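Local structure of L-Ala-D/L-Glu Epimerase (Escherichia coli, 1JPD) at residues Thr45-Tyr51 with Met279-Ala285; Glu120-Gln126 with Thr319-Leu324; Val34-Glu38 with Ala93-Leu98. The protein belongs to the enolase superfamily and joins an N-terminal alpha+beta domain to a C-terminal domain of the TIM-barrel type. All coordinates share one frame; numbering follows the deposited sequence.

Interaction 1 (Thr45-Tyr51 with Met279-Ala285); sequences TGECTPY and MLCTSRA
Glu-47 reaches from the end of strand 42-48 to helix 283-289, where Thr-282, the N-cap residue, and Arg-284 receive its carboxylate. With CG of Glu-47 anti to the backbone N (chi1 176°) and the chain extended, the carboxylate arrives at the helix start. OE2 uses its syn lone pair to accept a nearly straight bond from Thr-282 N (2.9 Å, 176° at the hydrogen). Arg-284 grips OE1 side-on in a salt bridge, NE and NH2 each 2.8 Å from that oxygen. OE1 lies in the guanidinium plane but is approached on its anti side, the carboxylate and guanidinium planes standing 84° apart. Thr-282 OG1 accepts the capping bond from Arg-284 N (3.2 Å); it also faces OE1, at a separation too short to be trusted at this resolution.

Further along, Thr-49 OG1 donates to Leu-280 O (2.8 Å) within the carbonyl plane, while Thr-49 CB packs on Met-279 CB at 4.0 Å. Met-279, bent at chi2, lays its CE over the centre of the Tyr-51 ring, 3.5 Å from the centroid, in a CH-pi contact. Its SD follows over the same ring at 4.3 Å, a Met-aromatic contact.

Arg-284 NH2 also forms a salt bridge with Glu-12. One guanidinium thus joins two carboxylates of the N-terminal domain to the barrel, and the nearby positive charge and helix end would probably favour the ionised form of Glu-47.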
loop_
_atom_site.group_PDB
_atom_site.type_symbol
_atom_site.label_atom_id
_atom_site.label_comp_id
_atom_site.label_asym_id
_atom_site.label_seq_id
_atom_site.Cartn_x
_atom_site.Cartn_y
_atom_site.Cartn_z
ATOM N N THR A 45 -14.918 -3.487 -12.229
ATOM C CA THR A 45 -13.515 -3.561 -12.608
ATOM C C THR A 45 -12.566 -3.583 -11.426
ATOM O O THR A 45 -12.649 -2.752 -10.525
ATOM C CB THR A 45 -13.138 -2.408 -13.538
ATOM O OG1 THR A 45 -13.954 -2.472 -14.714
ATOM C CG2 THR A 45 -11.674 -2.509 -13.941
ATOM N N GLY A 46 -11.667 -4.555 -11.437
ATOM C CA GLY A 46 -10.703 -4.683 -10.361
ATOM C C GLY A 46 -9.296 -4.799 -10.907
ATOM O O GLY A 46 -9.043 -5.564 -11.837
ATOM N N GLU A 47 -8.375 -4.029 -10.343
ATOM C CA GLU A 47 -6.993 -4.066 -10.793
ATOM C C GLU A 47 -6.084 -4.621 -9.702
ATOM O O GLU A 47 -6.431 -4.604 -8.518
ATOM C CB GLU A 47 -6.528 -2.660 -11.174
ATOM C CG GLU A 47 -5.065 -2.564 -11.572
ATOM C CD GLU A 47 -4.645 -1.150 -11.905
ATOM O OE1 GLU A 47 -5.295 -0.538 -12.777
ATOM O OE2 GLU A 47 -3.665 -0.651 -11.305
ATOM N N CYS A 48 -4.927 -5.129 -10.110
ATOM C CA CYS A 48 -3.946 -5.648 -9.167
ATOM C C CYS A 48 -2.545 -5.562 -9.765
ATOM O O CYS A 48 -2.369 -5.385 -10.979
ATOM C CB CYS A 48 -4.265 -7.095 -8.774
ATOM S SG CYS A 48 -3.812 -8.333 -9.988
ATOM N N THR A 49 -1.547 -5.665 -8.896
ATOM C CA THR A 49 -0.157 -5.598 -9.318
ATOM C C THR A 49 0.609 -6.796 -8.787
ATOM O O THR A 49 0.950 -6.835 -7.612
ATOM C CB THR A 49 0.517 -4.316 -8.798
ATOM O OG1 THR A 49 -0.131 -3.177 -9.376
ATOM C CG2 THR A 49 1.998 -4.294 -9.166
ATOM N N PRO A 50 0.872 -7.798 -9.642
ATOM C CA PRO A 50 1.613 -8.984 -9.190
ATOM C C PRO A 50 2.877 -8.554 -8.429
ATOM O O PRO A 50 3.671 -7.736 -8.928
ATOM C CB PRO A 50 1.920 -9.710 -10.496
ATOM C CG PRO A 50 0.718 -9.383 -11.331
ATOM C CD PRO A 50 0.534 -7.903 -11.071
ATOM N N TYR A 51 3.047 -9.105 -7.227
ATOM C CA TYR A 51 4.182 -8.774 -6.360
ATOM C C TYR A 51 5.339 -9.740 -6.568
ATOM O O TYR A 51 5.324 -10.856 -6.044
ATOM C CB TYR A 51 3.730 -8.808 -4.885
ATOM C CG TYR A 51 4.575 -7.989 -3.926
ATOM C CD1 TYR A 51 5.561 -7.121 -4.393
ATOM C CD2 TYR A 51 4.364 -8.058 -2.550
ATOM C CE1 TYR A 51 6.312 -6.340 -3.512
ATOM C CE2 TYR A 51 5.109 -7.282 -1.660
ATOM C CZ TYR A 51 6.079 -6.426 -2.150
ATOM O OH TYR A 51 6.815 -5.644 -1.291
ATOM N N MET A 279 1.094 -0.323 -4.301
ATOM C CA MET A 279 2.192 -0.755 -5.170
ATOM C C MET A 279 2.112 0.238 -6.330
ATOM O O MET A 279 1.319 1.183 -6.274
ATOM C CB MET A 279 1.929 -2.160 -5.710
ATOM C CG MET A 279 1.640 -3.190 -4.664
ATOM S SD MET A 279 3.123 -3.643 -3.790
ATOM C CE MET A 279 2.570 -5.051 -2.903
ATOM N N LEU A 280 2.928 0.046 -7.362
ATOM C CA LEU A 280 2.848 0.909 -8.538
ATOM C C LEU A 280 1.522 0.476 -9.169
ATOM O O LEU A 280 1.287 -0.713 -9.360
ATOM C CB LEU A 280 4.018 0.641 -9.490
ATOM C CG LEU A 280 5.369 1.184 -9.024
ATOM C CD1 LEU A 280 6.448 0.803 -10.014
ATOM C CD2 LEU A 280 5.283 2.694 -8.880
ATOM N N CYS A 281 0.655 1.430 -9.488
ATOM C CA CYS A 281 -0.655 1.090 -10.033
ATOM C C CYS A 281 -1.340 2.288 -10.683
ATOM O O CYS A 281 -0.785 3.383 -10.709
ATOM C CB CYS A 281 -1.535 0.581 -8.887
ATOM S SG CYS A 281 -1.720 1.821 -7.544
ATOM N N THR A 282 -2.544 2.073 -11.208
ATOM C CA THR A 282 -3.312 3.164 -11.809
ATOM C C THR A 282 -4.296 3.613 -10.735
ATOM O O THR A 282 -4.398 2.972 -9.678
ATOM C CB THR A 282 -4.125 2.720 -13.042
ATOM O OG1 THR A 282 -5.258 1.955 -12.617
ATOM C CG2 THR A 282 -3.273 1.889 -13.980
ATOM N N SER A 283 -5.023 4.696 -11.000
ATOM C CA SER A 283 -5.985 5.203 -10.027
ATOM C C SER A 283 -6.984 4.141 -9.583
ATOM O O SER A 283 -7.499 4.195 -8.466
ATOM C CB SER A 283 -6.733 6.408 -10.591
ATOM O OG SER A 283 -5.860 7.510 -10.757
ATOM N N ARG A 284 -7.245 3.165 -10.451
ATOM C CA ARG A 284 -8.191 2.105 -10.133
ATOM C C ARG A 284 -7.865 1.408 -8.823
ATOM O O ARG A 284 -8.757 1.113 -8.033
ATOM C CB ARG A 284 -8.242 1.074 -11.268
ATOM C CG ARG A 284 -9.069 1.516 -12.482
ATOM C CD ARG A 284 -9.088 0.446 -13.567
ATOM N NE ARG A 284 -7.728 0.088 -13.953
ATOM C CZ ARG A 284 -7.347 -0.210 -15.188
ATOM N NH1 ARG A 284 -8.231 -0.203 -16.178
ATOM N NH2 ARG A 284 -6.072 -0.482 -15.438
ATOM N N ALA A 285 -6.583 1.157 -8.583
ATOM C CA ALA A 285 -6.167 0.476 -7.362
ATOM C C ALA A 285 -6.249 1.367 -6.127
ATOM O O ALA A 285 -6.553 0.888 -5.038
ATOM C CB ALA A 285 -4.749 -0.078 -7.519
HETATM O O HOH W 1 -8.905 -1.793 -8.750
#

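Interaction 2 (Glu120-Gln126 with Thr319-Leu324); sequences ETVITAQ and TGELHL
Glu-120 and Leu-324 meet through their main chains, at the place where the C terminus of the protein runs antiparallel to the start of strand 121-128. Leu-324 N donates to Glu-120 O (2.9 Å). Thr-121 pairs with His-323 in a non-hydrogen-bonded position, their side chains lying side by side and pointing the same way. OG1 of Thr-121 sits at the edge of the imidazole near its plane, and a water bridges this OG1, His-323 ND1 and Glu-120 O. His-323 NE2 is hydrogen-bonded to Thr-318 OG1.

Val-122 faces Leu-322 as a hydrogen-bonded pair: Val-122 N to Leu-322 O and Leu-322 N to Val-122 O, both 2.9 Å. The side chains turn to the buried face of the sheet, CB to CB 4.1 Å, and Val-122 CG2, beside its own backbone N, reaches Leu-324 CD1 at 3.9 Å. Ile-123 stands opposite Glu-321 on the face shared with Thr-121 and His-323. Beyond the paired strands, Thr-124 N still donates to Gly-320 O (3.1 Å), and the side chains of Thr-124 and Leu-322 cross at about a right angle, CG2 3.8 Å from CB. Gln-126, bent at chi2, curls back so that OE1 accepts from Gly-320 N at 3.1 Å, while Gly-320 turns with a positive phi of 78°.

Strand 121-128 is the first parallel strand of the TIM-type barrel, with strand 150-154 on one side, bonded through Leu-150 and Lys-152 to the backbone of Gln-126. The backbone bond between Ala-125 and Ala-299 of strand 298-299 closes the ring. Strand 321-323 is an antiparallel addition; across the sheet, strand 316-318 lies beyond it, at the edge.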
loop_
_atom_site.group_PDB
_atom_site.type_symbol
_atom_site.label_atom_id
_atom_site.label_comp_id
_atom_site.label_asym_id
_atom_site.label_seq_id
_atom_site.Cartn_x
_atom_site.Cartn_y
_atom_site.Cartn_z
ATOM N N GLU A 120 -12.100 15.340 1.947
ATOM C CA GLU A 120 -11.946 15.978 0.649
ATOM C C GLU A 120 -10.491 15.953 0.188
ATOM O O GLU A 120 -10.202 15.969 -1.010
ATOM C CB GLU A 120 -12.454 17.415 0.724
ATOM C CG GLU A 120 -12.495 18.121 -0.607
ATOM C CD GLU A 120 -13.197 19.453 -0.513
ATOM O OE1 GLU A 120 -12.704 20.339 0.223
ATOM O OE2 GLU A 120 -14.249 19.609 -1.170
ATOM N N THR A 121 -9.577 15.909 1.147
ATOM C CA THR A 121 -8.157 15.879 0.839
ATOM C C THR A 121 -7.462 14.858 1.731
ATOM O O THR A 121 -7.746 14.771 2.926
ATOM C CB THR A 121 -7.517 17.264 1.053
ATOM O OG1 THR A 121 -8.108 18.208 0.150
ATOM C CG2 THR A 121 -6.023 17.208 0.804
ATOM N N VAL A 122 -6.562 14.078 1.140
ATOM C CA VAL A 122 -5.820 13.063 1.878
ATOM C C VAL A 122 -4.326 13.342 1.778
ATOM O O VAL A 122 -3.799 13.530 0.679
ATOM C CB VAL A 122 -6.075 11.647 1.302
ATOM C CG1 VAL A 122 -5.210 10.632 2.033
ATOM C CG2 VAL A 122 -7.550 11.282 1.412
ATOM N N ILE A 123 -3.647 13.373 2.924
ATOM C CA ILE A 123 -2.203 13.607 2.957
ATOM C C ILE A 123 -1.498 12.318 2.555
ATOM O O ILE A 123 -1.691 11.273 3.183
ATOM C CB ILE A 123 -1.705 14.017 4.379
ATOM C CG1 ILE A 123 -2.280 15.385 4.768
ATOM C CG2 ILE A 123 -0.170 14.056 4.411
ATOM C CD1 ILE A 123 -1.829 15.886 6.135
ATOM N N THR A 124 -0.688 12.394 1.503
ATOM C CA THR A 124 0.040 11.232 1.023
ATOM C C THR A 124 1.538 11.451 1.150
ATOM O O THR A 124 2.033 12.557 0.975
ATOM C CB THR A 124 -0.317 10.903 -0.449
ATOM O OG1 THR A 124 0.090 11.974 -1.310
ATOM C CG2 THR A 124 -1.814 10.702 -0.584
ATOM N N ALA A 125 2.253 10.382 1.461
ATOM C CA ALA A 125 3.687 10.457 1.640
ATOM C C ALA A 125 4.441 10.754 0.354
ATOM O O ALA A 125 4.247 10.091 -0.662
ATOM C CB ALA A 125 4.186 9.163 2.235
ATOM N N GLN A 126 5.298 11.767 0.405
ATOM C CA GLN A 126 6.114 12.121 -0.738
ATOM C C GLN A 126 7.463 11.475 -0.518
ATOM O O GLN A 126 8.041 11.576 0.567
ATOM C CB GLN A 126 6.280 13.629 -0.845
ATOM C CG GLN A 126 5.177 14.272 -1.628
ATOM C CD GLN A 126 5.179 13.866 -3.097
ATOM O OE1 GLN A 126 4.126 13.813 -3.726
ATOM N NE2 GLN A 126 6.361 13.599 -3.651
ATOM N N THR A 319 1.504 17.747 -5.215
ATOM C CA THR A 319 2.588 17.387 -4.299
ATOM C C THR A 319 2.135 17.120 -2.851
ATOM O O THR A 319 1.729 18.034 -2.130
ATOM C CB THR A 319 3.704 18.464 -4.288
ATOM O OG1 THR A 319 4.292 18.575 -5.594
ATOM C CG2 THR A 319 4.792 18.080 -3.296
ATOM N N GLY A 320 2.193 15.851 -2.445
ATOM C CA GLY A 320 1.820 15.475 -1.093
ATOM C C GLY A 320 0.337 15.375 -0.802
ATOM O O GLY A 320 -0.056 15.168 0.353
ATOM N N GLU A 321 -0.503 15.510 -1.824
ATOM C CA GLU A 321 -1.941 15.431 -1.593
ATOM C C GLU A 321 -2.731 14.656 -2.637
ATOM O O GLU A 321 -2.387 14.618 -3.817
ATOM C CB GLU A 321 -2.542 16.835 -1.485
ATOM C CG GLU A 321 -1.791 17.775 -0.572
ATOM C CD GLU A 321 -2.496 19.102 -0.399
ATOM O OE1 GLU A 321 -2.930 19.685 -1.418
ATOM O OE2 GLU A 321 -2.608 19.561 0.759
ATOM N N LEU A 322 -3.811 14.047 -2.172
ATOM C CA LEU A 322 -4.712 13.297 -3.022
ATOM C C LEU A 322 -6.052 13.989 -2.846
ATOM O O LEU A 322 -6.625 13.968 -1.755
ATOM C CB LEU A 322 -4.801 11.842 -2.555
ATOM C CG LEU A 322 -5.916 11.010 -3.184
ATOM C CD1 LEU A 322 -5.774 11.006 -4.699
ATOM C CD2 LEU A 322 -5.862 9.603 -2.624
ATOM N N HIS A 323 -6.541 14.617 -3.910
ATOM C CA HIS A 323 -7.813 15.335 -3.860
ATOM C C HIS A 323 -8.988 14.479 -4.298
ATOM O O HIS A 323 -9.050 14.028 -5.439
ATOM C CB HIS A 323 -7.732 16.583 -4.735
ATOM C CG HIS A 323 -6.628 17.510 -4.342
ATOM N ND1 HIS A 323 -6.639 18.219 -3.159
ATOM C CD2 HIS A 323 -5.456 17.809 -4.950
ATOM C CE1 HIS A 323 -5.520 18.912 -3.056
ATOM N NE2 HIS A 323 -4.784 18.680 -4.129
ATOM N N LEU A 324 -9.926 14.263 -3.383
ATOM C CA LEU A 324 -11.103 13.450 -3.666
ATOM C C LEU A 324 -12.352 14.317 -3.889
ATOM O O LEU A 324 -12.259 15.554 -3.722
ATOM C CB LEU A 324 -11.334 12.465 -2.509
ATOM C CG LEU A 324 -10.161 11.536 -2.150
ATOM C CD1 LEU A 324 -10.530 10.627 -0.981
ATOM C CD2 LEU A 324 -9.787 10.703 -3.363
ATOM O OXT LEU A 324 -13.415 13.752 -4.230
HETATM O O HOH W 2 -9.528 18.555 -2.400
#

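Interaction 3 (Val34-Glu38 with Ala93-Leu98); sequences VVELE and ALDCAL
Val-35 and Leu-37, alternate residues of strand 29-39, press their side chains onto helix 89-104 where Ala-93, Leu-94, Ala-97 and Leu-98 face the strand. Hydrophobic packing makes the whole contact; no hydrogen bond passes between the segments. The small alanines, one helical turn apart, form a low strip, and the leucines that follow each of them rise beside it as a higher edge.

Val-35 is the first bump. Its forked end fits the shallow hollow bounded by Ala-93, Leu-94 and Ala-97: CG2 rests on Ala-93 CB at 4.0 Å, and CG1 meets Leu-94 CD2 at 3.7 Å and Ala-97 CB at 4.2 Å. The torsion that sets CG1 of Val-35 anti to the backbone N (chi1 169°) turns this branch toward Leu-94 and Ala-97, and the other toward Ala-93. Leu-94 starts out along the flank of the helix, but its CD2 end swings in to wall the hollow.

Leu-37 is the second bump, one step on along the same strand face. Its CD1 settles in the angle between Ala-97 CB, 3.7 Å away, and CD2 of Leu-98, whose side chain crosses it obliquely. Leu-98 leaves the helix pointing away from the strand, yet its end comes back to border this hollow. Ala-97 therefore serves both bumps, and its CB also lies 3.7 Å from the backbone O of Val-35. The small alanine side chains let the backbones come close: the axes of strand 34-38 and helix 93-98 pass 8.1 Å apart at 36°.

Strand 29-39 is the middle strand of the three-stranded antiparallel sheet of the N-terminal domain, between strands 6-15 and 42-48. Helix 89-104 packs against this sheet, Ala-93 also touching Cys-48 of strand 42-48, while helix 78-84 adds Leu-81 against Leu-94 and Leu-98.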
loop_
_atom_site.group_PDB
_atom_site.type_symbol
_atom_site.label_atom_id
_atom_site.label_comp_id
_atom_site.label_asym_id
_atom_site.label_seq_id
_atom_site.Cartn_x
_atom_site.Cartn_y
_atom_site.Cartn_z
ATOM N N VAL A 34 -5.827 -6.571 -15.078
ATOM C CA VAL A 34 -7.176 -6.063 -14.888
ATOM C C VAL A 34 -8.231 -7.145 -15.075
ATOM O O VAL A 34 -8.093 -8.023 -15.929
ATOM C CB VAL A 34 -7.494 -4.922 -15.880
ATOM C CG1 VAL A 34 -8.847 -4.319 -15.545
ATOM C CG2 VAL A 34 -6.410 -3.867 -15.845
ATOM N N VAL A 35 -9.281 -7.070 -14.266
ATOM C CA VAL A 35 -10.385 -8.009 -14.360
ATOM C C VAL A 35 -11.694 -7.245 -14.430
ATOM O O VAL A 35 -12.047 -6.496 -13.515
ATOM C CB VAL A 35 -10.449 -8.957 -13.158
ATOM C CG1 VAL A 35 -11.775 -9.729 -13.183
ATOM C CG2 VAL A 35 -9.268 -9.918 -13.200
ATOM N N GLU A 36 -12.416 -7.441 -15.523
ATOM C CA GLU A 36 -13.692 -6.777 -15.719
ATOM C C GLU A 36 -14.825 -7.794 -15.604
ATOM O O GLU A 36 -14.846 -8.792 -16.321
ATOM C CB GLU A 36 -13.702 -6.105 -17.089
ATOM C CG GLU A 36 -15.003 -5.432 -17.458
ATOM C CD GLU A 36 -14.850 -4.493 -18.641
ATOM O OE1 GLU A 36 -15.832 -4.327 -19.392
ATOM O OE2 GLU A 36 -13.752 -3.910 -18.813
ATOM N N LEU A 37 -15.749 -7.542 -14.682
ATOM C CA LEU A 37 -16.901 -8.420 -14.462
ATOM C C LEU A 37 -18.154 -7.752 -15.019
ATOM O O LEU A 37 -18.263 -6.528 -15.010
ATOM C CB LEU A 37 -17.094 -8.695 -12.965
ATOM C CG LEU A 37 -15.947 -9.355 -12.197
ATOM C CD1 LEU A 37 -16.336 -9.509 -10.743
ATOM C CD2 LEU A 37 -15.624 -10.704 -12.802
ATOM N N GLU A 38 -19.100 -8.552 -15.499
ATOM C CA GLU A 38 -20.329 -8.001 -16.063
ATOM C C GLU A 38 -21.594 -8.722 -15.608
ATOM O O GLU A 38 -21.890 -9.827 -16.063
ATOM C CB GLU A 38 -20.257 -8.026 -17.586
ATOM C CG GLU A 38 -21.479 -7.453 -18.282
ATOM C CD GLU A 38 -21.167 -6.189 -19.055
ATOM O OE1 GLU A 38 -20.174 -6.187 -19.815
ATOM O OE2 GLU A 38 -21.915 -5.198 -18.914
ATOM N N ALA A 93 -7.499 -8.566 -7.437
ATOM C CA ALA A 93 -8.219 -8.100 -8.618
ATOM C C ALA A 93 -9.681 -8.563 -8.578
ATOM O O ALA A 93 -10.596 -7.773 -8.826
ATOM C CB ALA A 93 -7.551 -8.604 -9.874
ATOM N N LEU A 94 -9.906 -9.832 -8.251
ATOM C CA LEU A 94 -11.269 -10.351 -8.201
ATOM C C LEU A 94 -12.106 -9.734 -7.089
ATOM O O LEU A 94 -13.248 -9.314 -7.314
ATOM C CB LEU A 94 -11.251 -11.871 -8.052
ATOM C CG LEU A 94 -10.633 -12.569 -9.258
ATOM C CD1 LEU A 94 -10.590 -14.066 -9.024
ATOM C CD2 LEU A 94 -11.428 -12.227 -10.505
ATOM N N ASP A 95 -11.541 -9.683 -5.890
ATOM C CA ASP A 95 -12.248 -9.118 -4.751
ATOM C C ASP A 95 -12.628 -7.671 -5.052
ATOM O O ASP A 95 -13.757 -7.252 -4.805
ATOM C CB ASP A 95 -11.374 -9.208 -3.492
ATOM C CG ASP A 95 -12.088 -8.720 -2.241
ATOM O OD1 ASP A 95 -11.970 -7.526 -1.900
ATOM O OD2 ASP A 95 -12.779 -9.528 -1.594
ATOM N N CYS A 96 -11.693 -6.908 -5.606
ATOM C CA CYS A 96 -11.982 -5.522 -5.929
ATOM C C CYS A 96 -12.995 -5.431 -7.058
ATOM O O CYS A 96 -13.876 -4.579 -7.024
ATOM C CB CYS A 96 -10.700 -4.772 -6.297
ATOM S SG CYS A 96 -9.596 -4.526 -4.884
ATOM N N ALA A 97 -12.878 -6.303 -8.054
ATOM C CA ALA A 97 -13.828 -6.286 -9.161
ATOM C C ALA A 97 -15.243 -6.557 -8.633
ATOM O O ALA A 97 -16.203 -5.941 -9.087
ATOM C CB ALA A 97 -13.444 -7.320 -10.201
ATOM N N LEU A 98 -15.369 -7.470 -7.673
ATOM C CA LEU A 98 -16.672 -7.785 -7.092
ATOM C C LEU A 98 -17.237 -6.606 -6.293
ATOM O O LEU A 98 -18.443 -6.358 -6.320
ATOM C CB LEU A 98 -16.583 -9.018 -6.183
ATOM C CG LEU A 98 -16.291 -10.363 -6.852
ATOM C CD1 LEU A 98 -16.189 -11.455 -5.789
ATOM C CD2 LEU A 98 -17.393 -10.688 -7.853
#

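Overall arrangement
From the N terminus, strand 29-39 opens interaction 3, which closes within the N-terminal domain when helix 89-104 packs on the sheet. Before that, strand 42-48 opens interaction 1, whose partner comes only at residues 279-285 in the barrel; interactions 1 and 3 therefore cross. They also touch, through the neighbouring strands 29-39 and 42-48, where Gly-46 O probably bonds to Val-35 N. Interaction 2 opens at strand 121-128, after interaction 3 has closed, and closes at the C terminus, crossing interaction 1. Its centre lies about 18 Å from that of interaction 1. Interaction 3 builds the N-terminal domain, interaction 2 the barrel sheet, and interaction 1 joins the two domains.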